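Local coordinates for protein Adenylate/guanylate cyclase/hydrolase, alpha/beta fold family (Ruegeria pomeroyi, PDB 3MR7) that probably makes cyclic AMP from ATP, this chain being the N-terminal cyclase catalytic domain of a longer protein, at residues A[68-73]-A[98-103]; A[79-84]-A[92-97]; A[117-122]-A[159-164]. All blocks are in the same frame, centred on the assembly; numbering follows the deposited sequence.

Contact 1: A[68-73]-A[98-103]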
loop_
_atom_site.group_PDB
_atom_site.type_symbol
_atom_site.label_atom_id
_atom_site.label_comp_id
_atom_site.label_asym_id
_atom_site.label_seq_id
_atom_site.Cartn_x
_atom_site.Cartn_y
_atom_site.Cartn_z
ATOM N N GLN A 68 19.647 9.406 -12.086
ATOM C CA GLN A 68 19.723 8.342 -13.058
ATOM C C GLN A 68 19.978 6.968 -12.410
ATOM O O GLN A 68 19.281 6.001 -12.731
ATOM C CB GLN A 68 20.771 8.668 -14.096
ATOM C CG GLN A 68 20.418 8.208 -15.492
ATOM C CD GLN A 68 21.534 8.497 -16.509
ATOM O OE1 GLN A 68 22.512 9.204 -16.211
ATOM N NE2 GLN A 68 21.384 7.953 -17.718
ATOM N N ALA A 69 20.942 6.869 -11.489
ATOM C CA ALA A 69 21.339 5.559 -10.939
ATOM C C ALA A 69 20.246 4.915 -10.089
ATOM O O ALA A 69 20.062 3.706 -10.123
ATOM C CB ALA A 69 22.625 5.664 -10.149
ATOM N N ALA A 70 19.527 5.720 -9.321
ATOM C CA ALA A 70 18.370 5.217 -8.608
ATOM C C ALA A 70 17.413 4.584 -9.608
ATOM O O ALA A 70 16.938 3.457 -9.405
ATOM C CB ALA A 70 17.674 6.333 -7.836
ATOM N N LEU A 71 17.156 5.288 -10.705
ATOM C CA LEU A 71 16.133 4.835 -11.634
ATOM C C LEU A 71 16.542 3.599 -12.428
ATOM O O LEU A 71 15.750 2.680 -12.577
ATOM C CB LEU A 71 15.651 5.968 -12.550
ATOM C CG LEU A 71 14.461 5.596 -13.444
ATOM C CD1 LEU A 71 13.372 4.902 -12.634
ATOM C CD2 LEU A 71 13.898 6.824 -14.151
ATOM N N ARG A 72 17.767 3.554 -12.928
ATOM C CA ARG A 72 18.195 2.372 -13.672
ATOM C C ARG A 72 18.231 1.182 -12.737
ATOM O O ARG A 72 17.978 0.035 -13.129
ATOM C CB ARG A 72 19.575 2.563 -14.271
ATOM C CG ARG A 72 19.616 3.613 -15.357
ATOM C CD ARG A 72 21.059 4.018 -15.608
ATOM N NE ARG A 72 21.230 4.825 -16.809
ATOM C CZ ARG A 72 22.417 5.102 -17.339
ATOM N NH1 ARG A 72 23.525 4.632 -16.776
ATOM N NH2 ARG A 72 22.501 5.840 -18.436
ATOM N N CYS A 73 18.551 1.458 -11.490
ATOM C CA CYS A 73 18.598 0.396 -10.513
ATOM C C CYS A 73 17.203 -0.219 -10.338
ATOM O O CYS A 73 17.052 -1.441 -10.392
ATOM C CB CYS A 73 19.172 0.933 -9.210
ATOM S SG CYS A 73 19.191 -0.192 -7.856
ATOM N N ILE A 98 8.062 0.195 -5.871
ATOM C CA ILE A 98 9.214 1.076 -5.685
ATOM C C ILE A 98 8.866 2.513 -5.899
ATOM O O ILE A 98 8.173 2.844 -6.839
ATOM C CB ILE A 98 10.379 0.717 -6.605
ATOM C CG1 ILE A 98 10.879 -0.697 -6.289
ATOM C CG2 ILE A 98 11.502 1.732 -6.451
ATOM C CD1 ILE A 98 11.780 -1.286 -7.334
ATOM N N GLY A 99 9.326 3.352 -4.981
ATOM C CA GLY A 99 9.215 4.797 -5.091
ATOM C C GLY A 99 10.589 5.456 -5.077
ATOM O O GLY A 99 11.539 4.985 -4.469
ATOM N N ILE A 100 10.710 6.559 -5.781
ATOM C CA ILE A 100 11.980 7.256 -5.862
ATOM C C ILE A 100 11.675 8.730 -5.807
ATOM O O ILE A 100 10.750 9.163 -6.447
ATOM C CB ILE A 100 12.673 6.962 -7.183
ATOM C CG1 ILE A 100 12.949 5.472 -7.287
ATOM C CG2 ILE A 100 13.963 7.744 -7.270
ATOM C CD1 ILE A 100 13.614 5.086 -8.540
ATOM N N ASN A 101 12.430 9.498 -5.035
ATOM C CA ASN A 101 12.204 10.937 -4.960
ATOM C C ASN A 101 13.536 11.665 -4.838
ATOM O O ASN A 101 14.573 11.032 -4.748
ATOM C CB ASN A 101 11.287 11.264 -3.786
ATOM C CG ASN A 101 11.001 12.746 -3.668
ATOM O OD1 ASN A 101 10.861 13.442 -4.671
ATOM N ND2 ASN A 101 10.917 13.241 -2.440
ATOM N N ILE A 102 13.508 12.991 -4.839
ATOM C CA ILE A 102 14.713 13.775 -4.614
ATOM C C ILE A 102 14.476 14.961 -3.666
ATOM O O ILE A 102 13.364 15.483 -3.559
ATOM C CB ILE A 102 15.311 14.205 -5.944
ATOM C CG1 ILE A 102 16.158 13.077 -6.502
ATOM C CG2 ILE A 102 16.178 15.428 -5.788
ATOM C CD1 ILE A 102 16.378 13.207 -7.978
ATOM N N GLY A 103 15.506 15.363 -2.936
ATOM C CA GLY A 103 15.369 16.502 -2.052
ATOM C C GLY A 103 16.650 16.818 -1.315
ATOM O O GLY A 103 17.607 16.052 -1.379
#
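Helix 67-84 packs on strand 96-107, running roughly antiparallel to it, in the second half of the beta-alpha-beta-beta-alpha-beta core of the nucleotide cyclase domain, within a split beta-alpha-beta crossover: strands 59-64 and 96-107 run the same way, with strand 4-15 antiparallel between them. Ala-70 on the helix faces Ile-100 on the strand, their CA atoms 7.2 Å apart, and on the strand side nearly all the meeting surface belongs to Ile-100. Its two branches divide the work. The short branch touches the alanine methyl, with Ile-100 CG2 at 4.0 Å from Ala-70 CB. The long branch reaches farther because CG1 stands anti to the carbonyl carbon and chi2 is fully extended (180°), which carries CD1 up to the helix backbone, 3.8 Å from Ala-70 O and 4.0 Å from Leu-71 CA. Leu-71 contributes from the flank: its side chain crosses that of Ile-100 at about a right angle, and one methyl, Leu-71 CD1, comes to 4.1 Å from Ile-100 CD1. Other residues continue the same apolar layer. Ile-100 also touches Ala-74 one turn along the helix, Ala-70 rests on Ala-9 and Phe-64, and Leu-71 meets Val-146 and Phe-150. The next strand residue, Asn-101, is bonded through its amide to Ser-135 OG and Ala-116 O. No hydrogen bond links the two segments; helix and sheet are held here by dispersion and by exclusion of water from buried methyl groups, and the small side chain of Ala-70 probably allows the backbone to come this close to the end of the isoleucine.

Contact 2: A[79-84]-A[92-97]; sequences QAMQQR and ERIQYR
Successive turns of the same sign at chi2 (-72°) and chi3 (-75°) curl the side chain of Met-81, a selenomethionine in this crystal, so that its end meets Ile-94 and Tyr-96 across the contact. The Tyr-96 ring has CG beside its own backbone N and anti to the carbonyl carbon, a torsion that brings the far part of the ring nearer the helix than its CB direction would suggest. Selenium lies at the rim of the ring, 5.1 Å from the Tyr-96 centroid and 80° off the ring normal, a Met-aromatic contact made edge-on; the nearest ring atom to Met-81 SE is Tyr-96 CE2, at 3.9 Å. The terminal methyl also reaches Ile-94, with Met-81 CE 3.7 Å from Ile-94 CG2 and 3.5 Å from Ile-94 O. These residues sit where helix 67-84 is about to end and strand 96-107 starts after a connecting loop, so the contact ties the last turns of the helix to the residues leading into the strand, within the beta-alpha-beta unit of the cyclase fold. Were Tyr-96 replaced by an alanine, the selenium would be likely to lose its aromatic neighbour and be less firmly held, with Ile-94 still beside the methyl. The same ring packs on Leu-21 of the second subunit, and its hydroxyl makes a weak hydrogen bond with Gln-33, while Met-81 is flanked by Tyr-36 of helix 27-47.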
loop_
_atom_site.group_PDB
_atom_site.type_symbol
_atom_site.label_atom_id
_atom_site.label_comp_id
_atom_site.label_asym_id
_atom_site.label_seq_id
_atom_site.Cartn_x
_atom_site.Cartn_y
_atom_site.Cartn_z
ATOM N N GLN A 79 12.407 -5.127 -14.046
ATOM C CA GLN A 79 12.458 -5.930 -15.267
ATOM C C GLN A 79 12.944 -7.375 -15.073
ATOM O O GLN A 79 12.521 -8.286 -15.805
ATOM C CB GLN A 79 13.305 -5.246 -16.325
ATOM C CG GLN A 79 12.702 -3.959 -16.858
ATOM C CD GLN A 79 13.753 -3.098 -17.512
ATOM O OE1 GLN A 79 14.937 -3.448 -17.523
ATOM N NE2 GLN A 79 13.338 -1.969 -18.056
ATOM N N ALA A 80 13.828 -7.596 -14.102
ATOM C CA ALA A 80 14.311 -8.940 -13.875
ATOM C C ALA A 80 13.213 -9.715 -13.142
ATOM O O ALA A 80 13.028 -10.921 -13.336
ATOM C CB ALA A 80 15.584 -8.918 -13.070
HETATM N N MSE A 81 12.475 -9.007 -12.304
HETATM C CA MSE A 81 11.456 -9.657 -11.511
HETATM C C MSE A 81 10.333 -10.095 -12.406
HETATM O O MSE A 81 9.693 -11.106 -12.125
HETATM C CB MSE A 81 10.934 -8.750 -10.402
HETATM C CG MSE A 81 11.942 -8.570 -9.290
HETATM SE SE MSE A 81 12.113 -10.208 -8.218
HETATM C CE MSE A 81 10.434 -10.060 -7.221
ATOM N N GLN A 82 10.096 -9.345 -13.485
ATOM C CA GLN A 82 9.088 -9.777 -14.445
ATOM C C GLN A 82 9.494 -11.115 -15.062
ATOM O O GLN A 82 8.667 -12.002 -15.208
ATOM C CB GLN A 82 8.805 -8.723 -15.533
ATOM C CG GLN A 82 8.186 -9.313 -16.811
ATOM C CD GLN A 82 7.549 -8.256 -17.707
ATOM O OE1 GLN A 82 7.989 -7.108 -17.745
ATOM N NE2 GLN A 82 6.511 -8.647 -18.443
ATOM N N GLN A 83 10.768 -11.253 -15.413
ATOM C CA GLN A 83 11.262 -12.489 -16.002
ATOM C C GLN A 83 11.275 -13.607 -14.979
ATOM O O GLN A 83 10.813 -14.709 -15.255
ATOM C CB GLN A 83 12.673 -12.307 -16.540
ATOM C CG GLN A 83 12.802 -11.293 -17.644
ATOM C CD GLN A 83 14.197 -11.288 -18.238
ATOM O OE1 GLN A 83 14.420 -10.761 -19.335
ATOM N NE2 GLN A 83 15.149 -11.892 -17.521
ATOM N N ARG A 84 11.805 -13.322 -13.795
ATOM C CA ARG A 84 12.016 -14.354 -12.785
ATOM C C ARG A 84 10.719 -15.023 -12.298
ATOM O O ARG A 84 10.723 -16.174 -11.838
ATOM C CB ARG A 84 12.777 -13.780 -11.590
ATOM C CG ARG A 84 14.135 -13.167 -11.908
ATOM C CD ARG A 84 15.140 -14.215 -12.273
ATOM N NE ARG A 84 15.240 -15.293 -11.279
ATOM C CZ ARG A 84 16.215 -15.396 -10.376
ATOM N NH1 ARG A 84 17.162 -14.467 -10.340
ATOM N NH2 ARG A 84 16.244 -16.420 -9.514
ATOM N N GLU A 92 0.212 -15.563 -7.557
ATOM C CA GLU A 92 1.213 -16.107 -6.646
ATOM C C GLU A 92 2.590 -15.462 -6.796
ATOM O O GLU A 92 3.486 -15.708 -6.001
ATOM C CB GLU A 92 1.345 -17.607 -6.840
ATOM C CG GLU A 92 0.123 -18.390 -6.446
ATOM C CD GLU A 92 0.353 -19.893 -6.526
ATOM O OE1 GLU A 92 -0.571 -20.600 -6.983
ATOM O OE2 GLU A 92 1.455 -20.366 -6.140
ATOM N N ARG A 93 2.764 -14.647 -7.823
ATOM C CA ARG A 93 4.063 -14.045 -8.070
ATOM C C ARG A 93 4.495 -13.076 -6.955
ATOM O O ARG A 93 3.669 -12.445 -6.287
ATOM C CB ARG A 93 4.061 -13.336 -9.420
ATOM C CG ARG A 93 3.999 -14.284 -10.601
ATOM C CD ARG A 93 3.922 -13.509 -11.893
ATOM N NE ARG A 93 3.561 -14.375 -13.007
ATOM C CZ ARG A 93 2.995 -13.943 -14.123
ATOM N NH1 ARG A 93 2.712 -12.655 -14.269
ATOM N NH2 ARG A 93 2.704 -14.794 -15.088
ATOM N N ILE A 94 5.797 -12.979 -6.744
ATOM C CA ILE A 94 6.331 -12.004 -5.812
ATOM C C ILE A 94 6.515 -10.737 -6.614
ATOM O O ILE A 94 7.073 -10.774 -7.694
ATOM C CB ILE A 94 7.705 -12.450 -5.252
ATOM C CG1 ILE A 94 7.546 -13.710 -4.408
ATOM C CG2 ILE A 94 8.374 -11.332 -4.461
ATOM C CD1 ILE A 94 8.712 -13.996 -3.468
ATOM N N GLN A 95 6.028 -9.617 -6.120
ATOM C CA GLN A 95 6.338 -8.366 -6.790
ATOM C C GLN A 95 6.705 -7.297 -5.808
ATOM O O GLN A 95 6.075 -7.169 -4.754
ATOM C CB GLN A 95 5.160 -7.862 -7.592
ATOM C CG GLN A 95 4.730 -8.739 -8.710
ATOM C CD GLN A 95 3.425 -8.231 -9.331
ATOM O OE1 GLN A 95 2.367 -8.230 -8.686
ATOM N NE2 GLN A 95 3.502 -7.771 -10.564
ATOM N N TYR A 96 7.700 -6.505 -6.166
ATOM C CA TYR A 96 8.029 -5.355 -5.348
ATOM C C TYR A 96 7.271 -4.080 -5.788
ATOM O O TYR A 96 6.760 -4.016 -6.906
ATOM C CB TYR A 96 9.528 -5.165 -5.357
ATOM C CG TYR A 96 10.262 -6.313 -4.701
ATOM C CD1 TYR A 96 10.260 -6.468 -3.322
ATOM C CD2 TYR A 96 10.959 -7.237 -5.457
ATOM C CE1 TYR A 96 10.934 -7.513 -2.724
ATOM C CE2 TYR A 96 11.620 -8.269 -4.887
ATOM C CZ TYR A 96 11.620 -8.418 -3.521
ATOM O OH TYR A 96 12.303 -9.487 -2.961
ATOM N N ARG A 97 7.146 -3.104 -4.888
ATOM C CA ARG A 97 6.698 -1.741 -5.243
ATOM C C ARG A 97 7.903 -0.835 -5.049
ATOM O O ARG A 97 8.711 -1.080 -4.157
ATOM C CB ARG A 97 5.548 -1.271 -4.335
ATOM C CG ARG A 97 4.196 -1.916 -4.617
ATOM C CD ARG A 97 3.145 -1.182 -3.876
ATOM N NE ARG A 97 3.548 -1.112 -2.490
ATOM C CZ ARG A 97 3.113 -1.949 -1.564
ATOM N NH1 ARG A 97 2.228 -2.872 -1.896
ATOM N NH2 ARG A 97 3.559 -1.865 -0.314
#

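Contact 3: A[117-122]-A[159-164]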
loop_
_atom_site.group_PDB
_atom_site.type_symbol
_atom_site.label_atom_id
_atom_site.label_comp_id
_atom_site.label_asym_id
_atom_site.label_seq_id
_atom_site.Cartn_x
_atom_site.Cartn_y
_atom_site.Cartn_z
ATOM N N VAL A 117 12.389 12.242 2.100
ATOM C CA VAL A 117 12.395 10.814 2.411
ATOM C C VAL A 117 10.961 10.277 2.568
ATOM O O VAL A 117 10.598 9.228 2.022
ATOM C CB VAL A 117 13.193 10.550 3.694
ATOM C CG1 VAL A 117 13.215 9.059 4.022
ATOM C CG2 VAL A 117 14.609 11.100 3.544
ATOM N N ASN A 118 10.145 11.014 3.310
ATOM C CA ASN A 118 8.744 10.671 3.495
ATOM C C ASN A 118 8.021 10.520 2.175
ATOM O O ASN A 118 7.177 9.658 2.005
ATOM C CB ASN A 118 8.056 11.703 4.385
ATOM C CG ASN A 118 8.465 11.567 5.843
ATOM O OD1 ASN A 118 9.402 10.842 6.153
ATOM N ND2 ASN A 118 7.758 12.239 6.741
ATOM N N VAL A 119 8.394 11.351 1.221
ATOM C CA VAL A 119 7.800 11.310 -0.088
ATOM C C VAL A 119 8.242 10.074 -0.899
ATOM O O VAL A 119 7.453 9.509 -1.669
ATOM C CB VAL A 119 8.021 12.665 -0.787
ATOM C CG1 VAL A 119 7.606 12.641 -2.272
ATOM C CG2 VAL A 119 7.253 13.725 -0.027
ATOM N N ALA A 120 9.475 9.617 -0.708
ATOM C CA ALA A 120 9.926 8.428 -1.429
ATOM C C ALA A 120 9.132 7.224 -0.946
ATOM O O ALA A 120 8.695 6.370 -1.735
ATOM C CB ALA A 120 11.402 8.193 -1.230
ATOM N N ALA A 121 8.950 7.181 0.369
ATOM C CA ALA A 121 8.244 6.102 1.047
ATOM C C ALA A 121 6.799 6.017 0.596
ATOM O O ALA A 121 6.283 4.929 0.336
ATOM C CB ALA A 121 8.292 6.346 2.533
ATOM N N ARG A 122 6.145 7.173 0.532
ATOM C CA ARG A 122 4.764 7.257 0.081
ATOM C C ARG A 122 4.630 6.812 -1.380
ATOM O O ARG A 122 3.697 6.096 -1.742
ATOM C CB ARG A 122 4.246 8.677 0.272
ATOM C CG ARG A 122 2.770 8.815 0.053
ATOM C CD ARG A 122 2.023 7.794 0.873
ATOM N NE ARG A 122 0.655 7.813 0.421
ATOM C CZ ARG A 122 -0.294 6.975 0.784
ATOM N NH1 ARG A 122 -0.032 5.976 1.623
ATOM N NH2 ARG A 122 -1.510 7.141 0.271
ATOM N N LYS A 159 1.174 12.493 3.962
ATOM C CA LYS A 159 0.923 12.823 5.360
ATOM C C LYS A 159 1.907 13.901 5.862
ATOM O O LYS A 159 3.120 13.738 5.744
ATOM C CB LYS A 159 0.978 11.535 6.191
ATOM C CG LYS A 159 1.363 11.724 7.646
ATOM C CD LYS A 159 0.254 11.273 8.595
ATOM C CE LYS A 159 0.801 10.583 9.840
ATOM N NZ LYS A 159 1.525 9.321 9.449
ATOM N N ASN A 160 1.390 15.019 6.370
ATOM C CA ASN A 160 2.230 16.083 6.971
ATOM C C ASN A 160 3.045 16.940 5.989
ATOM O O ASN A 160 3.866 17.770 6.389
ATOM C CB ASN A 160 3.148 15.508 8.053
ATOM C CG ASN A 160 2.393 14.717 9.092
ATOM O OD1 ASN A 160 2.880 13.708 9.604
ATOM N ND2 ASN A 160 1.180 15.156 9.395
ATOM N N ILE A 161 2.825 16.723 4.703
ATOM C CA ILE A 161 3.338 17.609 3.688
ATOM C C ILE A 161 2.120 18.372 3.157
ATOM O O ILE A 161 1.132 17.794 2.707
ATOM C CB ILE A 161 4.124 16.837 2.572
ATOM C CG1 ILE A 161 5.506 16.399 3.073
ATOM C CG2 ILE A 161 4.313 17.687 1.302
ATOM C CD1 ILE A 161 5.486 15.190 3.924
ATOM N N THR A 162 2.176 19.686 3.246
ATOM C CA THR A 162 1.048 20.489 2.834
ATOM C C THR A 162 0.854 20.441 1.313
ATOM O O THR A 162 -0.253 20.175 0.843
ATOM C CB THR A 162 1.180 21.923 3.366
ATOM O OG1 THR A 162 2.474 22.090 3.973
ATOM C CG2 THR A 162 0.101 22.185 4.412
ATOM N N ARG A 163 1.922 20.670 0.546
ATOM C CA ARG A 163 1.841 20.596 -0.923
ATOM C C ARG A 163 1.911 19.167 -1.456
ATOM O O ARG A 163 2.920 18.490 -1.294
ATOM C CB ARG A 163 2.971 21.387 -1.586
ATOM C CG ARG A 163 2.972 22.860 -1.324
ATOM C CD ARG A 163 3.554 23.594 -2.502
ATOM N NE ARG A 163 2.906 24.889 -2.645
ATOM C CZ ARG A 163 3.205 25.932 -1.886
ATOM N NH1 ARG A 163 4.142 25.813 -0.951
ATOM N NH2 ARG A 163 2.583 27.091 -2.063
ATOM N N PRO A 164 0.852 18.713 -2.126
ATOM C CA PRO A 164 0.840 17.425 -2.830
ATOM C C PRO A 164 1.904 17.318 -3.934
ATOM O O PRO A 164 2.422 18.328 -4.399
ATOM C CB PRO A 164 -0.556 17.390 -3.447
ATOM C CG PRO A 164 -1.022 18.797 -3.447
ATOM C CD PRO A 164 -0.450 19.383 -2.203
#
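Ile-161 points its side chain at helix 115-126 and meets two consecutive helix residues, Asn-118 and Val-119, which present themselves differently. Asn-118 points its CB toward the isoleucine, and its methylene rather than its amide does the touching: Asn-118 CB is 4.4 Å from Ile-161 CD1. Val-119 projects along the interface instead of across it. With its CG1 anti to the backbone N (chi1 171°), the other methyl is the one turned to Ile-161, and Val-119 CG2 lies 4.5 Å from Ile-161 CG1. The isoleucine is bent at chi2 (79°), which sets CD1 next to Asn-118 CB and close to Val-119 as well. Before it, Lys-159 and Asn-160 form a type II turn, Asn-160 at a left-handed backbone conformation, linking the antiparallel strands 151-158 and 161-170. Val-119 also touches Asn-101 of strand 96-107, and Arg-122, one turn on, bonds through NH2 to Ile-126 O of the second subunit. Between these two segments the contact consists of two loose carbon-carbon approaches, with no hydrogen bond across; such contacts give little directional preference.

In the fold
From the N terminus, helix 67-84 supplies the first segments of contacts 1 and 2. Its early turns meet the middle of strand 96-107 in contact 1, closing a loop inside which contact 2 is nested, where the last turn of the helix meets the start of the same strand. Contact 3 follows in series, joining helix 115-126 to the start of strand 161-170, just after the hairpin turn, and closing a loop that holds strand 132-135, helix 136-142 and strand 151-158. Contacts 2 and 3 lie on opposite sides of the chain's centre, whereas contact 1 touches contact 3 through Asn-101, which packs on Val-119 and Ala-120. All three reach the one sheet.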